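Long-range contact in type II secretion pathway related protein (Escherichia coli, PDB 3SOL), which is a pilotin, a small helical protein that probably binds the secretin of the type II secretion system and guides it to the outer membrane: residues S4-S12 / W48-I56. Sequence-based numbering, arbitrary orientation.
Sequences SEQLEQMAS and WQSLTQEDI
Gln6 lays its aliphatic chain over one face of the Trp48 indole, a CH-pi contact of CG over the five-membered ring. CG is turned anti to its own carbonyl carbon (chi1 -68°), and a bend at chi2 lifts the amide away from the ring, the two planes 67° apart. Met10 comes to the indole at its edge. Its SD lies in the ring plane, 3.7 Å from Trp48 CZ3, a Met-aromatic contact. Gln9 OE1 approaches Trp48 CH2 obliquely at 3.4 Å. Without the indole of Trp48, as with an alanine here, the Gln6 chain and the Met10 sulfur would probably lose their aromatic partner and a gap would open beside helix 5-23.

The contact joins the start of helix 5-23 to the loop before helix 53-69 and to that helix's first turn, within the all-helical pilotin domain. Thr52 is the N-cap of helix 53-69; its OG1 accepts from Asp55 N at 3.1 Å.

Apolar packing continues from the indole to Leu51 and Ile56. The two methyls of Leu51 divide the work: CD1 meets Met10 CG at 3.6 Å, while CD2 presses tightly on Leu7 CB at 3.4 Å. Leu7 CD1 reaches Ile56 CG1 at 4.0 Å. Met10 also touches Ala39 of helix 32-45.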
ATOM      1  N   SER A   4      10.885   9.968   6.894  1.00 68.26           N
ATOM      2  CA  SER A   4       9.926   9.681   8.004  1.00 68.18           C
ATOM      3  C   SER A   4       9.550   8.201   7.975  1.00 64.88           C
ATOM      4  O   SER A   4       9.197   7.658   6.919  1.00 61.72           O
ATOM      5  CB  SER A   4       8.678  10.576   7.889  1.00 68.16           C
ATOM      6  OG  SER A   4       7.528   9.980   8.481  1.00 65.97           O
ATOM      7  N   GLU A   5       9.634   7.550   9.131  1.00 65.65           N
ATOM      8  CA  GLU A   5       9.337   6.120   9.226  1.00 63.28           C
ATOM      9  C   GLU A   5       7.842   5.829   9.128  1.00 60.03           C
ATOM     10  O   GLU A   5       7.457   4.763   8.678  1.00 57.26           O
ATOM     11  CB  GLU A   5       9.893   5.531  10.522  1.00 66.07           C
ATOM     12  CG  GLU A   5      11.418   5.603  10.651  1.00 70.50           C
ATOM     13  CD  GLU A   5      12.159   4.725   9.641  1.00 70.07           C
ATOM     14  OE1 GLU A   5      11.605   3.695   9.194  1.00 68.94           O
ATOM     15  OE2 GLU A   5      13.313   5.070   9.300  1.00 73.11           O
ATOM     16  N   GLN A   6       7.009   6.772   9.551  1.00 60.57           N
ATOM     17  CA  GLN A   6       5.561   6.620   9.455  1.00 58.34           C
ATOM     18  C   GLN A   6       5.153   6.708   7.979  1.00 54.94           C
ATOM     19  O   GLN A   6       4.303   5.942   7.512  1.00 51.43           O
ATOM     20  CB  GLN A   6       4.838   7.697  10.268  1.00 61.21           C
ATOM     21  CG  GLN A   6       5.012   7.590  11.795  1.00 65.31           C
ATOM     22  CD  GLN A   6       6.413   7.930  12.280  1.00 68.73           C
ATOM     23  OE1 GLN A   6       7.089   8.797  11.717  1.00 70.21           O
ATOM     24  NE2 GLN A   6       6.857   7.242  13.329  1.00 71.62           N
ATOM     25  N   LEU A   7       5.781   7.641   7.258  1.00 55.16           N
ATOM     26  CA  LEU A   7       5.583   7.801   5.816  1.00 52.99           C
ATOM     27  C   LEU A   7       6.098   6.577   5.065  1.00 50.74           C
ATOM     28  O   LEU A   7       5.422   6.065   4.162  1.00 47.89           O
ATOM     29  CB  LEU A   7       6.296   9.059   5.303  1.00 54.77           C
ATOM     30  CG  LEU A   7       6.233   9.367   3.803  1.00 53.14           C
ATOM     31  CD1 LEU A   7       4.814   9.301   3.277  1.00 50.93           C
ATOM     32  CD2 LEU A   7       6.822  10.727   3.521  1.00 56.09           C
ATOM     33  N   GLU A   8       7.297   6.120   5.434  1.00 51.80           N
ATOM     34  CA  GLU A   8       7.876   4.896   4.861  1.00 50.32           C
ATOM     35  C   GLU A   8       6.935   3.698   5.037  1.00 47.30           C
ATOM     36  O   GLU A   8       6.695   2.940   4.090  1.00 44.76           O
ATOM     37  CB  GLU A   8       9.240   4.599   5.499  1.00 52.95           C
ATOM     38  CG  GLU A   8      10.086   3.584   4.717  1.00 54.38           C
ATOM     39  CD  GLU A   8      10.786   4.197   3.492  1.00 57.77           C
ATOM     40  OE1 GLU A   8      11.588   5.152   3.671  1.00 62.27           O
ATOM     41  OE2 GLU A   8      10.547   3.704   2.357  1.00 57.40           O
ATOM     42  N   GLN A   9       6.414   3.536   6.251  1.00 47.89           N
ATOM     43  CA  GLN A   9       5.432   2.492   6.565  1.00 46.13           C
ATOM     44  C   GLN A   9       4.175   2.613   5.705  1.00 43.00           C
ATOM     45  O   GLN A   9       3.831   1.695   4.975  1.00 40.85           O
ATOM     46  CB  GLN A   9       5.050   2.550   8.054  1.00 48.75           C
ATOM     47  CG  GLN A   9       3.733   1.825   8.420  1.00 49.55           C
ATOM     48  CD  GLN A   9       3.617   1.503   9.916  1.00 53.77           C
ATOM     49  OE1 GLN A   9       4.196   2.187  10.764  1.00 57.17           O
ATOM     50  NE2 GLN A   9       2.867   0.444  10.233  1.00 54.67           N
ATOM     51  N   MET A  10       3.488   3.745   5.803  1.00 42.90           N
ATOM     52  CA  MET A  10       2.254   3.955   5.050  1.00 41.26           C
ATOM     53  C   MET A  10       2.468   3.789   3.549  1.00 37.64           C
ATOM     54  O   MET A  10       1.671   3.150   2.903  1.00 35.94           O
ATOM     55  CB  MET A  10       1.654   5.344   5.319  1.00 43.48           C
ATOM     56  CG  MET A  10       1.040   5.543   6.721  1.00 48.68           C
ATOM     57  SD  MET A  10      -0.133   4.257   7.244  1.00 53.32           S
ATOM     58  CE  MET A  10      -1.024   3.965   5.723  1.00 43.75           C
ATOM     59  N   ALA A  11       3.545   4.359   3.011  1.00 37.60           N
ATOM     60  CA  ALA A  11       3.835   4.271   1.577  1.00 35.76           C
ATOM     61  C   ALA A  11       4.063   2.825   1.138  1.00 33.76           C
ATOM     62  O   ALA A  11       3.641   2.430   0.062  1.00 31.32           O
ATOM     63  CB  ALA A  11       5.028   5.128   1.213  1.00 37.12           C
ATOM     64  N   SER A  12       4.716   2.038   1.984  1.00 34.18           N
ATOM     65  CA  SER A  12       4.973   0.627   1.689  1.00 33.11           C
ATOM     66  C   SER A  12       3.700  -0.201   1.611  1.00 31.29           C
ATOM     67  O   SER A  12       3.545  -1.046   0.712  1.00 29.14           O
ATOM     68  CB  SER A  12       5.909   0.044   2.737  1.00 34.76           C
ATOM     69  OG  SER A  12       7.159   0.713   2.682  1.00 39.06           O
ATOM     70  N   TRP A  48      -0.711  10.646  13.535  1.00 78.45           N
ATOM     71  CA  TRP A  48       0.247  11.158  12.551  1.00 77.53           C
ATOM     72  C   TRP A  48      -0.388  12.305  11.757  1.00 77.72           C
ATOM     73  O   TRP A  48      -1.221  12.078  10.878  1.00 75.69           O
ATOM     74  CB  TRP A  48       0.716  10.044  11.599  1.00 73.66           C
ATOM     75  CG  TRP A  48       1.315   8.842  12.290  1.00 73.33           C
ATOM     76  CD1 TRP A  48       1.852   8.799  13.551  1.00 76.52           C
ATOM     77  CD2 TRP A  48       1.471   7.521  11.747  1.00 69.89           C
ATOM     78  NE1 TRP A  48       2.313   7.532  13.827  1.00 75.16           N
ATOM     79  CE2 TRP A  48       2.090   6.729  12.741  1.00 71.51           C
ATOM     80  CE3 TRP A  48       1.141   6.929  10.524  1.00 66.27           C
ATOM     81  CZ2 TRP A  48       2.392   5.377  12.542  1.00 69.45           C
ATOM     82  CZ3 TRP A  48       1.441   5.584  10.332  1.00 63.89           C
ATOM     83  CH2 TRP A  48       2.057   4.825  11.337  1.00 65.69           C
ATOM     84  N   GLN A  49       0.022  13.528  12.067  1.00 80.79           N
ATOM     85  CA  GLN A  49      -0.606  14.731  11.519  1.00 81.75           C
ATOM     86  C   GLN A  49       0.105  15.240  10.267  1.00 80.15           C
ATOM     87  O   GLN A  49      -0.528  15.826   9.383  1.00 79.79           O
ATOM     88  CB  GLN A  49      -0.658  15.823  12.595  1.00 86.46           C
ATOM     89  CG  GLN A  49      -1.319  15.343  13.896  1.00 89.04           C
ATOM     90  CD  GLN A  49      -1.673  16.462  14.868  1.00 94.55           C
ATOM     91  OE1 GLN A  49      -0.895  17.398  15.086  1.00 98.44           O
ATOM     92  NE2 GLN A  49      -2.856  16.358  15.473  1.00 96.37           N
ATOM     93  N   SER A  50       1.409  14.991  10.185  1.00 79.32           N
ATOM     94  CA  SER A  50       2.232  15.478   9.072  1.00 78.07           C
ATOM     95  C   SER A  50       1.932  14.795   7.737  1.00 72.87           C
ATOM     96  O   SER A  50       2.056  15.417   6.684  1.00 72.59           O
ATOM     97  CB  SER A  50       3.726  15.301   9.391  1.00 79.59           C
ATOM     98  OG  SER A  50       4.149  13.960   9.158  1.00 77.15           O
ATOM     99  N   LEU A  51       1.562  13.518   7.780  1.00 68.68           N
ATOM    100  CA  LEU A  51       1.387  12.726   6.561  1.00 63.98           C
ATOM    101  C   LEU A  51       0.216  13.207   5.718  1.00 61.84           C
ATOM    102  O   LEU A  51      -0.912  13.281   6.204  1.00 62.50           O
ATOM    103  CB  LEU A  51       1.152  11.250   6.899  1.00 61.67           C
ATOM    104  CG  LEU A  51       2.328  10.425   7.412  1.00 61.99           C
ATOM    105  CD1 LEU A  51       1.894   8.967   7.503  1.00 58.16           C
ATOM    106  CD2 LEU A  51       3.526  10.566   6.489  1.00 62.35           C
ATOM    107  N   THR A  52       0.489  13.515   4.453  1.00 59.08           N
ATOM    108  CA  THR A  52      -0.546  13.872   3.493  1.00 56.81           C
ATOM    109  C   THR A  52      -0.729  12.722   2.508  1.00 52.82           C
ATOM    110  O   THR A  52       0.160  11.874   2.367  1.00 50.23           O
ATOM    111  CB  THR A  52      -0.165  15.146   2.721  1.00 58.92           C
ATOM    112  OG1 THR A  52       1.063  14.934   2.017  1.00 57.37           O
ATOM    113  CG2 THR A  52       0.009  16.317   3.670  1.00 61.44           C
ATOM    114  N   GLN A  53      -1.876  12.685   1.831  1.00 50.82           N
ATOM    115  CA  GLN A  53      -2.085  11.696   0.775  1.00 47.69           C
ATOM    116  C   GLN A  53      -1.117  11.899  -0.397  1.00 46.53           C
ATOM    117  O   GLN A  53      -0.695  10.927  -0.994  1.00 44.22           O
ATOM    118  CB  GLN A  53      -3.540  11.684   0.279  1.00 47.38           C
ATOM    119  CG  GLN A  53      -4.533  11.200   1.331  1.00 47.78           C
ATOM    120  CD  GLN A  53      -5.966  11.265   0.854  1.00 48.22           C
ATOM    121  OE1 GLN A  53      -6.292  10.725  -0.194  1.00 47.08           O
ATOM    122  NE2 GLN A  53      -6.827  11.932   1.617  1.00 50.95           N
ATOM    123  N   GLU A  54      -0.757  13.137  -0.730  1.00 47.84           N
ATOM    124  CA  GLU A  54       0.240  13.338  -1.794  1.00 47.50           C
ATOM    125  C   GLU A  54       1.631  12.808  -1.409  1.00 46.29           C
ATOM    126  O   GLU A  54       2.305  12.231  -2.249  1.00 44.82           O
ATOM    127  CB  GLU A  54       0.331  14.799  -2.232  1.00 50.23           C
ATOM    128  CG  GLU A  54       0.927  15.718  -1.220  1.00 54.06           C
ATOM    129  CD  GLU A  54       0.724  17.182  -1.584  1.00 58.45           C
ATOM    130  OE1 GLU A  54       1.123  17.567  -2.711  1.00 59.86           O
ATOM    131  OE2 GLU A  54       0.161  17.937  -0.746  1.00 59.81           O
ATOM    132  N   ASP A  55       2.050  13.015  -0.157  1.00 47.03           N
ATOM    133  CA  ASP A  55       3.326  12.467   0.341  1.00 46.68           C
ATOM    134  C   ASP A  55       3.318  10.944   0.228  1.00 42.94           C
ATOM    135  O   ASP A  55       4.261  10.339  -0.307  1.00 41.35           O
ATOM    136  CB  ASP A  55       3.580  12.858   1.814  1.00 48.83           C
ATOM    137  CG  ASP A  55       4.066  14.301   1.987  1.00 54.23           C
ATOM    138  OD1 ASP A  55       4.101  15.065   0.992  1.00 56.95           O
ATOM    139  OD2 ASP A  55       4.404  14.673   3.138  1.00 54.60           O
ATOM    140  N   ILE A  56       2.246  10.331   0.731  1.00 41.05           N
ATOM    141  CA  ILE A  56       2.100   8.858   0.701  1.00 38.48           C
ATOM    142  C   ILE A  56       2.094   8.349  -0.737  1.00 36.57           C
ATOM    143  O   ILE A  56       2.752   7.346  -1.049  1.00 34.86           O
ATOM    144  CB  ILE A  56       0.803   8.384   1.438  1.00 37.49           C
ATOM    145  CG1 ILE A  56       0.884   8.695   2.943  1.00 40.35           C
ATOM    146  CG2 ILE A  56       0.557   6.879   1.208  1.00 34.61           C
ATOM    147  CD1 ILE A  56      -0.473   8.792   3.645  1.00 40.36           C
TER